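Long-range contacts in ftsY (Mycoplasma mycoides, PDB 1ZU4), which is a signal recognition particle receptor, represented by its NG domain, a helical bundle joined to a P-loop domain of the SRP54 type: residues 11-22 with 304-312; 56-65 with 77-88. All coordinates share one frame; numbering follows the deposited sequence.

In the fold
Contact 1 joins the N-terminal helices to the end of the P-loop domain's chain, whereas contact 2 lies within the helical bundle; their centres are about 16 Å apart, on the same side of the chain's centre. Contact 1 is mostly buried: it brings the N-terminal helix 12-27 against the C-terminal end of the chain, and its chemistry is aromatic and aliphatic, with one water joining the two backbones. Contact 2 is partly buried and pairs two neighbouring helices of the bundle, 51-64 and 71-87; its valine and leucine side grades into a charged, more exposed margin. Helix 71-87 connects them, since Leu78 touches Ile22, and Val79 and Leu82 pack on Ile305 of contact 1.

Contact 1. Residues 11-22 with 304-312; sequences MLKSAFNFSKDI and YIVHLSSGF
Met11 lays its terminal methyl over one face of the Tyr304 ring. Bends at chi2 and chi3 curl the chain back and bring Met11 CE to 3.9 Å from the ring centroid. Met11 SD stands obliquely to the same ring, 4.5 Å from the Tyr304 centroid, which makes this a Met-aromatic contact. CE also touches Leu308 CB, and CG lies against His307 CB. The hydroxyl of Tyr304 turns to the backbone of Gly270 and Gly273.

Further along, Ala15 comes close enough for its CA to make a CA-H...O contact with Leu308 O at 3.2 Å. One water bridges the two segments here, donating to both Ala15 O and Leu308 O and accepting from Gly311 N, which links the two backbones where no direct hydrogen bond does. Helix 12-27 belongs to the N-terminal helical region of this NG domain, and here it packs on the end of helix 301-308 and the turn that follows, joining the two ends of the chain.

Beyond the water, the CB of Ser19 lies 3.4 Å from Gly311 C. Phe18 has CG anti to its backbone N (chi1 -167°), carrying the ring across Leu308 at about a right angle, and Phe18 CD1 meets Leu308 CG at 3.7 Å. The edge of Phe312 then points at the Phe18 face in a T-shaped pair, centroids 5.2 Å apart and planes at 87°. Ile22 lays CG1 over a face of the Phe312 ring, 4.3 Å from the centroid, and its CG2 branch touches Phe312 CB. Val43 of helix 34-46 also packs on Phe18 and Ile22.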
# COMPACT_ATOMS: atom_id res chain seq x y z
N MET A 11 7.14 -11.15 4.64
CA MET A 11 7.60 -10.62 5.90
C MET A 11 8.84 -11.34 6.36
O MET A 11 9.30 -11.11 7.46
CB MET A 11 6.48 -10.73 6.95
CG MET A 11 5.17 -10.10 6.47
SD MET A 11 5.23 -8.30 6.29
CE MET A 11 5.68 -7.80 7.99
N LEU A 12 9.41 -12.20 5.50
CA LEU A 12 10.57 -12.97 5.93
C LEU A 12 11.75 -12.12 6.42
O LEU A 12 12.32 -12.42 7.49
CB LEU A 12 11.02 -13.90 4.80
CG LEU A 12 12.05 -14.97 5.07
CD1 LEU A 12 11.58 -15.92 6.19
CD2 LEU A 12 12.22 -15.73 3.75
N LYS A 13 12.15 -11.11 5.64
CA LYS A 13 13.33 -10.33 6.00
C LYS A 13 13.05 -9.45 7.21
O LYS A 13 13.90 -9.33 8.07
CB LYS A 13 13.79 -9.41 4.86
CG LYS A 13 14.53 -10.07 3.71
CD LYS A 13 15.27 -9.02 2.91
CE LYS A 13 16.00 -9.63 1.73
NZ LYS A 13 15.09 -9.89 0.59
N SER A 14 11.87 -8.80 7.27
CA SER A 14 11.58 -7.90 8.40
C SER A 14 11.38 -8.69 9.70
O SER A 14 11.76 -8.23 10.79
CB SER A 14 10.36 -6.99 8.09
OG SER A 14 9.25 -7.78 7.73
N ALA A 15 10.79 -9.88 9.60
CA ALA A 15 10.58 -10.73 10.75
C ALA A 15 11.92 -11.24 11.30
O ALA A 15 12.11 -11.30 12.50
CB ALA A 15 9.69 -11.89 10.39
N PHE A 16 12.84 -11.57 10.42
CA PHE A 16 14.16 -11.98 10.85
C PHE A 16 14.89 -10.90 11.67
O PHE A 16 15.47 -11.20 12.72
CB PHE A 16 15.06 -12.35 9.67
CG PHE A 16 16.45 -12.73 10.12
CD1 PHE A 16 16.69 -14.01 10.65
CD2 PHE A 16 17.49 -11.80 10.11
CE1 PHE A 16 17.98 -14.35 11.14
CE2 PHE A 16 18.78 -12.14 10.58
CZ PHE A 16 19.01 -13.40 11.09
N ASN A 17 14.91 -9.69 11.14
CA ASN A 17 15.50 -8.53 11.81
C ASN A 17 14.86 -8.20 13.19
O ASN A 17 15.57 -7.95 14.19
CB ASN A 17 15.31 -7.36 10.87
CG ASN A 17 16.27 -6.23 11.12
OD1 ASN A 17 17.37 -6.17 10.53
ND2 ASN A 17 15.83 -5.27 11.93
N PHE A 18 13.53 -8.14 13.23
CA PHE A 18 12.77 -7.89 14.45
C PHE A 18 13.02 -9.03 15.46
O PHE A 18 13.35 -8.76 16.61
CB PHE A 18 11.28 -7.73 14.09
CG PHE A 18 10.42 -7.16 15.18
CD1 PHE A 18 9.07 -7.47 15.23
CD2 PHE A 18 10.96 -6.34 16.19
CE1 PHE A 18 8.24 -6.93 16.22
CE2 PHE A 18 10.12 -5.79 17.18
CZ PHE A 18 8.76 -6.09 17.20
N SER A 19 12.88 -10.29 15.06
CA SER A 19 13.17 -11.39 16.00
C SER A 19 14.63 -11.47 16.46
O SER A 19 14.90 -11.95 17.58
CB SER A 19 12.76 -12.74 15.44
OG SER A 19 13.64 -13.12 14.40
N LYS A 20 15.56 -11.06 15.60
CA LYS A 20 16.97 -11.06 15.98
C LYS A 20 17.16 -10.11 17.16
O LYS A 20 17.82 -10.47 18.13
CB LYS A 20 17.87 -10.65 14.82
CG LYS A 20 19.36 -10.87 15.07
CD LYS A 20 20.17 -9.94 14.15
CE LYS A 20 21.65 -10.38 14.11
NZ LYS A 20 22.43 -9.77 15.25
N ASP A 21 16.56 -8.93 17.07
CA ASP A 21 16.59 -7.97 18.18
C ASP A 21 15.81 -8.44 19.40
O ASP A 21 16.25 -8.23 20.54
CB ASP A 21 16.06 -6.60 17.72
CG ASP A 21 17.03 -5.89 16.78
OD1 ASP A 21 18.17 -6.42 16.62
OD2 ASP A 21 16.65 -4.84 16.22
N ILE A 22 14.65 -9.05 19.18
CA ILE A 22 13.85 -9.54 20.31
C ILE A 22 14.58 -10.69 21.06
O ILE A 22 14.57 -10.77 22.30
CB ILE A 22 12.42 -9.94 19.88
CG1 ILE A 22 11.61 -8.70 19.45
CG2 ILE A 22 11.70 -10.80 20.95
CD1 ILE A 22 11.23 -7.78 20.58
N TYR A 304 -0.11 -8.81 8.82
CA TYR A 304 1.15 -8.09 8.75
C TYR A 304 1.87 -8.24 10.10
O TYR A 304 3.04 -8.66 10.14
CB TYR A 304 0.86 -6.62 8.46
CG TYR A 304 2.07 -5.74 8.35
CD1 TYR A 304 2.71 -5.56 7.12
CD2 TYR A 304 2.54 -5.02 9.46
CE1 TYR A 304 3.80 -4.70 7.01
CE2 TYR A 304 3.62 -4.19 9.37
CZ TYR A 304 4.24 -4.03 8.14
OH TYR A 304 5.29 -3.20 8.07
N ILE A 305 1.16 -7.97 11.19
CA ILE A 305 1.78 -8.04 12.54
C ILE A 305 2.21 -9.47 12.95
O ILE A 305 3.30 -9.68 13.46
CB ILE A 305 0.83 -7.42 13.62
CG1 ILE A 305 0.58 -5.93 13.34
CG2 ILE A 305 1.42 -7.57 15.03
CD1 ILE A 305 1.83 -5.11 13.15
N VAL A 306 1.32 -10.44 12.74
CA VAL A 306 1.62 -11.84 13.09
C VAL A 306 2.82 -12.40 12.31
O VAL A 306 3.71 -13.04 12.87
CB VAL A 306 0.33 -12.72 12.94
CG1 VAL A 306 0.67 -14.19 12.88
CG2 VAL A 306 -0.63 -12.41 14.10
N HIS A 307 2.88 -12.13 11.01
CA HIS A 307 4.02 -12.59 10.20
C HIS A 307 5.32 -11.81 10.49
O HIS A 307 6.44 -12.36 10.46
CB HIS A 307 3.63 -12.63 8.71
CG HIS A 307 2.59 -13.67 8.41
ND1 HIS A 307 2.90 -15.01 8.33
CD2 HIS A 307 1.26 -13.58 8.22
CE1 HIS A 307 1.80 -15.70 8.07
NE2 HIS A 307 0.79 -14.86 8.00
N LEU A 308 5.18 -10.53 10.83
CA LEU A 308 6.34 -9.72 11.30
C LEU A 308 6.90 -10.31 12.57
O LEU A 308 8.11 -10.31 12.78
CB LEU A 308 5.93 -8.27 11.63
CG LEU A 308 7.00 -7.32 12.22
CD1 LEU A 308 8.30 -7.32 11.35
CD2 LEU A 308 6.40 -5.94 12.34
N SER A 309 5.99 -10.84 13.38
CA SER A 309 6.30 -11.39 14.70
C SER A 309 6.68 -12.87 14.72
O SER A 309 7.00 -13.38 15.78
CB SER A 309 5.09 -11.16 15.61
OG SER A 309 4.90 -9.76 15.75
N SER A 310 6.66 -13.52 13.55
CA SER A 310 6.71 -14.98 13.45
C SER A 310 7.99 -15.57 14.00
O SER A 310 7.96 -16.67 14.58
CB SER A 310 6.50 -15.46 12.02
OG SER A 310 7.45 -14.89 11.15
N GLY A 311 9.08 -14.81 13.87
CA GLY A 311 10.39 -15.24 14.32
C GLY A 311 10.54 -15.35 15.83
O GLY A 311 11.41 -16.06 16.31
N PHE A 312 9.70 -14.65 16.60
CA PHE A 312 9.84 -14.75 18.05
C PHE A 312 8.63 -15.36 18.76
O PHE A 312 8.60 -15.46 20.00
CB PHE A 312 10.24 -13.40 18.67
CG PHE A 312 9.22 -12.28 18.48
CD1 PHE A 312 8.11 -12.18 19.28
CD2 PHE A 312 9.44 -11.29 17.53
CE1 PHE A 312 7.22 -11.11 19.14
CE2 PHE A 312 8.56 -10.24 17.37
CZ PHE A 312 7.46 -10.15 18.18
O HOH W 1 9.69 -11.99 13.97

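Contact 2. Residues 56-65 with 77-88; sequences KVSNLVRKKT and ALVESLYQAYTD
Val57 pushes its two methyls into a hole lined by Leu78, Ser81, Leu82 and Ala85. With CG1 anti to the backbone N (chi1 170°), Val57 CG1 meets Leu78 CD1 at 3.7 Å and also touches Leu82 CD2, while Val57 CG2 rests on Ala85 CB at 3.5 Å. One turn later Val61 CG2 lies against Leu78 CA.

Ser81 is the knob of the facing helix, seated among Val57, Leu60, Val61 and Lys64. Ser81 CB is pressed tightly to Leu60 CB at 3.5 Å. The hydroxyl donates to Ala77 O within its own helix, reaching that oxygen from above the carbonyl plane; the same oxygen also accepts from Ser81 N, so this buried polar group finds its partner without crossing the interface.

Lys64 is a knob too, set among Ala77, Glu80, Ser81 and Gln84. Its chain runs nearly straight over Ser81 and bends only at chi4 (-74°), bringing NZ between two acceptors. Lys64 NZ forms a 2.6 Å salt bridge with Glu80 OE2, on the anti lone pair of that oxygen, and a 2.7 Å hydrogen bond to Gln84 OE1, which it reaches from above the amide plane. These two grips probably hold the ammonium group in place at the exposed margin. At the far end Lys56 CE lies 3.2 Å from Asp88 OD2, although the charged atoms themselves stay too far apart for a salt bridge.

The helix segments cross at 133°, their axes 8.6 Å apart at closest approach; such knobs-into-holes packing of neighbouring helices fits the helical bundle of SRP54-type proteins.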
# COMPACT_ATOMS: atom_id res chain seq x y z
N LYS A 56 3.71 4.93 21.64
CA LYS A 56 2.38 4.31 21.74
C LYS A 56 2.46 2.78 21.99
O LYS A 56 1.75 2.26 22.84
CB LYS A 56 1.54 4.62 20.49
CG LYS A 56 0.06 4.25 20.65
CD LYS A 56 -0.78 4.48 19.38
CE LYS A 56 -1.27 5.92 19.28
NZ LYS A 56 -0.15 6.81 18.87
N VAL A 57 3.36 2.09 21.30
CA VAL A 57 3.49 0.62 21.47
C VAL A 57 4.07 0.27 22.85
O VAL A 57 3.56 -0.61 23.54
CB VAL A 57 4.29 -0.01 20.30
CG1 VAL A 57 4.65 -1.48 20.59
CG2 VAL A 57 3.45 0.04 19.02
N SER A 58 5.14 0.95 23.24
CA SER A 58 5.73 0.75 24.57
C SER A 58 4.70 0.97 25.68
O SER A 58 4.62 0.17 26.62
CB SER A 58 6.90 1.69 24.79
OG SER A 58 7.61 1.34 25.99
N ASN A 59 3.90 2.04 25.57
CA ASN A 59 2.88 2.32 26.60
C ASN A 59 1.81 1.25 26.71
O ASN A 59 1.45 0.84 27.80
CB ASN A 59 2.22 3.69 26.41
CG ASN A 59 3.13 4.82 26.82
OD1 ASN A 59 2.94 5.96 26.39
ND2 ASN A 59 4.14 4.52 27.62
N LEU A 60 1.34 0.79 25.55
CA LEU A 60 0.46 -0.38 25.49
C LEU A 60 1.02 -1.67 26.11
O LEU A 60 0.33 -2.34 26.87
CB LEU A 60 0.05 -0.62 24.04
CG LEU A 60 -1.08 0.30 23.56
CD1 LEU A 60 -1.19 0.21 22.05
CD2 LEU A 60 -2.43 -0.01 24.29
N VAL A 61 2.27 -2.03 25.76
CA VAL A 61 2.92 -3.20 26.38
C VAL A 61 3.04 -2.97 27.91
O VAL A 61 2.71 -3.84 28.71
CB VAL A 61 4.33 -3.45 25.81
CG1 VAL A 61 5.04 -4.56 26.62
CG2 VAL A 61 4.27 -3.86 24.31
N ARG A 62 3.42 -1.77 28.31
CA ARG A 62 3.55 -1.45 29.73
C ARG A 62 2.19 -1.56 30.44
O ARG A 62 2.11 -2.03 31.56
CB ARG A 62 4.23 -0.08 29.89
CG ARG A 62 4.06 0.46 31.29
CD ARG A 62 5.20 1.27 31.82
NE ARG A 62 6.16 1.92 30.92
CZ ARG A 62 7.40 2.17 31.34
NH1 ARG A 62 7.74 1.75 32.55
NH2 ARG A 62 8.31 2.79 30.59
N LYS A 63 1.12 -1.20 29.75
CA LYS A 63 -0.21 -1.29 30.32
C LYS A 63 -0.70 -2.73 30.51
O LYS A 63 -1.38 -3.03 31.50
CB LYS A 63 -1.20 -0.54 29.44
CG LYS A 63 -2.50 -0.27 30.17
CD LYS A 63 -2.98 1.13 29.85
CE LYS A 63 -3.80 1.10 28.59
NZ LYS A 63 -5.03 0.28 28.84
N LYS A 64 -0.37 -3.59 29.55
CA LYS A 64 -0.80 -5.00 29.51
C LYS A 64 -0.00 -5.90 30.46
O LYS A 64 -0.34 -7.08 30.68
CB LYS A 64 -0.63 -5.50 28.07
CG LYS A 64 -1.66 -4.93 27.13
CD LYS A 64 -1.29 -5.02 25.66
CE LYS A 64 -2.10 -3.99 24.87
NZ LYS A 64 -3.55 -4.38 24.72
N THR A 65 1.08 -5.41 31.02
CA THR A 65 2.01 -6.37 31.62
C THR A 65 2.37 -5.98 33.05
O THR A 65 2.15 -4.88 33.45
CB THR A 65 3.32 -6.48 30.82
OG1 THR A 65 3.88 -5.19 30.66
CG2 THR A 65 3.11 -7.05 29.39
N ALA A 77 1.97 -9.61 24.46
CA ALA A 77 1.66 -8.21 24.74
C ALA A 77 2.09 -7.30 23.61
O ALA A 77 1.32 -6.45 23.14
CB ALA A 77 2.32 -7.79 26.10
N LEU A 78 3.32 -7.51 23.15
CA LEU A 78 3.90 -6.74 22.09
C LEU A 78 3.14 -6.94 20.78
O LEU A 78 2.83 -5.96 20.09
CB LEU A 78 5.37 -7.11 21.93
CG LEU A 78 6.13 -6.45 20.80
CD1 LEU A 78 6.00 -4.90 20.88
CD2 LEU A 78 7.59 -6.93 20.83
N VAL A 79 2.81 -8.19 20.45
CA VAL A 79 2.06 -8.52 19.22
C VAL A 79 0.71 -7.76 19.21
O VAL A 79 0.38 -7.11 18.25
CB VAL A 79 1.86 -10.06 19.03
CG1 VAL A 79 0.94 -10.34 17.85
CG2 VAL A 79 3.20 -10.77 18.79
N GLU A 80 0.00 -7.81 20.33
CA GLU A 80 -1.27 -7.14 20.51
C GLU A 80 -1.13 -5.63 20.47
O GLU A 80 -1.96 -4.96 19.88
CB GLU A 80 -1.91 -7.59 21.84
CG GLU A 80 -3.22 -6.91 22.18
CD GLU A 80 -3.88 -7.56 23.40
OE1 GLU A 80 -4.15 -8.78 23.35
OE2 GLU A 80 -4.11 -6.86 24.41
N SER A 81 -0.07 -5.09 21.06
CA SER A 81 0.17 -3.63 21.08
C SER A 81 0.54 -3.06 19.72
O SER A 81 0.26 -1.89 19.46
CB SER A 81 1.25 -3.24 22.12
OG SER A 81 0.91 -3.72 23.45
N LEU A 82 1.18 -3.88 18.88
CA LEU A 82 1.55 -3.46 17.51
C LEU A 82 0.28 -3.30 16.69
O LEU A 82 0.07 -2.27 16.06
CB LEU A 82 2.49 -4.47 16.87
CG LEU A 82 3.93 -4.49 17.40
CD1 LEU A 82 4.62 -5.78 16.99
CD2 LEU A 82 4.81 -3.25 17.01
N TYR A 83 -0.56 -4.33 16.72
CA TYR A 83 -1.85 -4.31 16.08
C TYR A 83 -2.70 -3.15 16.57
O TYR A 83 -3.33 -2.42 15.76
CB TYR A 83 -2.55 -5.66 16.33
CG TYR A 83 -3.98 -5.66 15.96
CD1 TYR A 83 -4.39 -6.00 14.66
CD2 TYR A 83 -4.95 -5.31 16.90
CE1 TYR A 83 -5.68 -6.00 14.32
CE2 TYR A 83 -6.26 -5.27 16.56
CZ TYR A 83 -6.62 -5.65 15.27
OH TYR A 83 -7.92 -5.62 14.92
N GLN A 84 -2.80 -2.98 17.90
CA GLN A 84 -3.61 -1.85 18.48
C GLN A 84 -3.11 -0.44 18.11
O GLN A 84 -3.90 0.51 17.93
CB GLN A 84 -3.78 -2.02 20.00
CG GLN A 84 -4.60 -3.27 20.30
CD GLN A 84 -4.98 -3.41 21.76
OE1 GLN A 84 -4.35 -2.85 22.65
NE2 GLN A 84 -6.01 -4.20 22.00
N ALA A 85 -1.79 -0.31 17.97
CA ALA A 85 -1.17 0.98 17.63
C ALA A 85 -1.65 1.42 16.25
O ALA A 85 -1.96 2.60 16.03
CB ALA A 85 0.33 0.86 17.66
N TYR A 86 -1.72 0.47 15.34
CA TYR A 86 -2.23 0.70 13.99
C TYR A 86 -3.73 0.91 14.00
O TYR A 86 -4.22 1.82 13.34
CB TYR A 86 -1.89 -0.48 13.09
CG TYR A 86 -2.21 -0.28 11.63
CD1 TYR A 86 -1.24 0.23 10.77
CD2 TYR A 86 -3.51 -0.53 11.12
CE1 TYR A 86 -1.50 0.44 9.43
CE2 TYR A 86 -3.80 -0.30 9.74
CZ TYR A 86 -2.77 0.16 8.92
OH TYR A 86 -2.94 0.41 7.58
N THR A 87 -4.45 0.06 14.72
CA THR A 87 -5.92 0.12 14.65
C THR A 87 -6.52 1.25 15.52
O THR A 87 -7.72 1.45 15.47
CB THR A 87 -6.56 -1.24 15.06
OG1 THR A 87 -6.07 -1.60 16.35
CG2 THR A 87 -6.21 -2.33 14.08
N ASP A 88 -5.70 1.94 16.32
CA ASP A 88 -6.13 3.13 17.07
C ASP A 88 -6.29 4.32 16.10
O ASP A 88 -5.34 5.05 15.78
CB ASP A 88 -5.13 3.45 18.21
CG ASP A 88 -5.43 4.77 18.94
OD1 ASP A 88 -6.62 5.08 19.17
OD2 ASP A 88 -4.45 5.50 19.27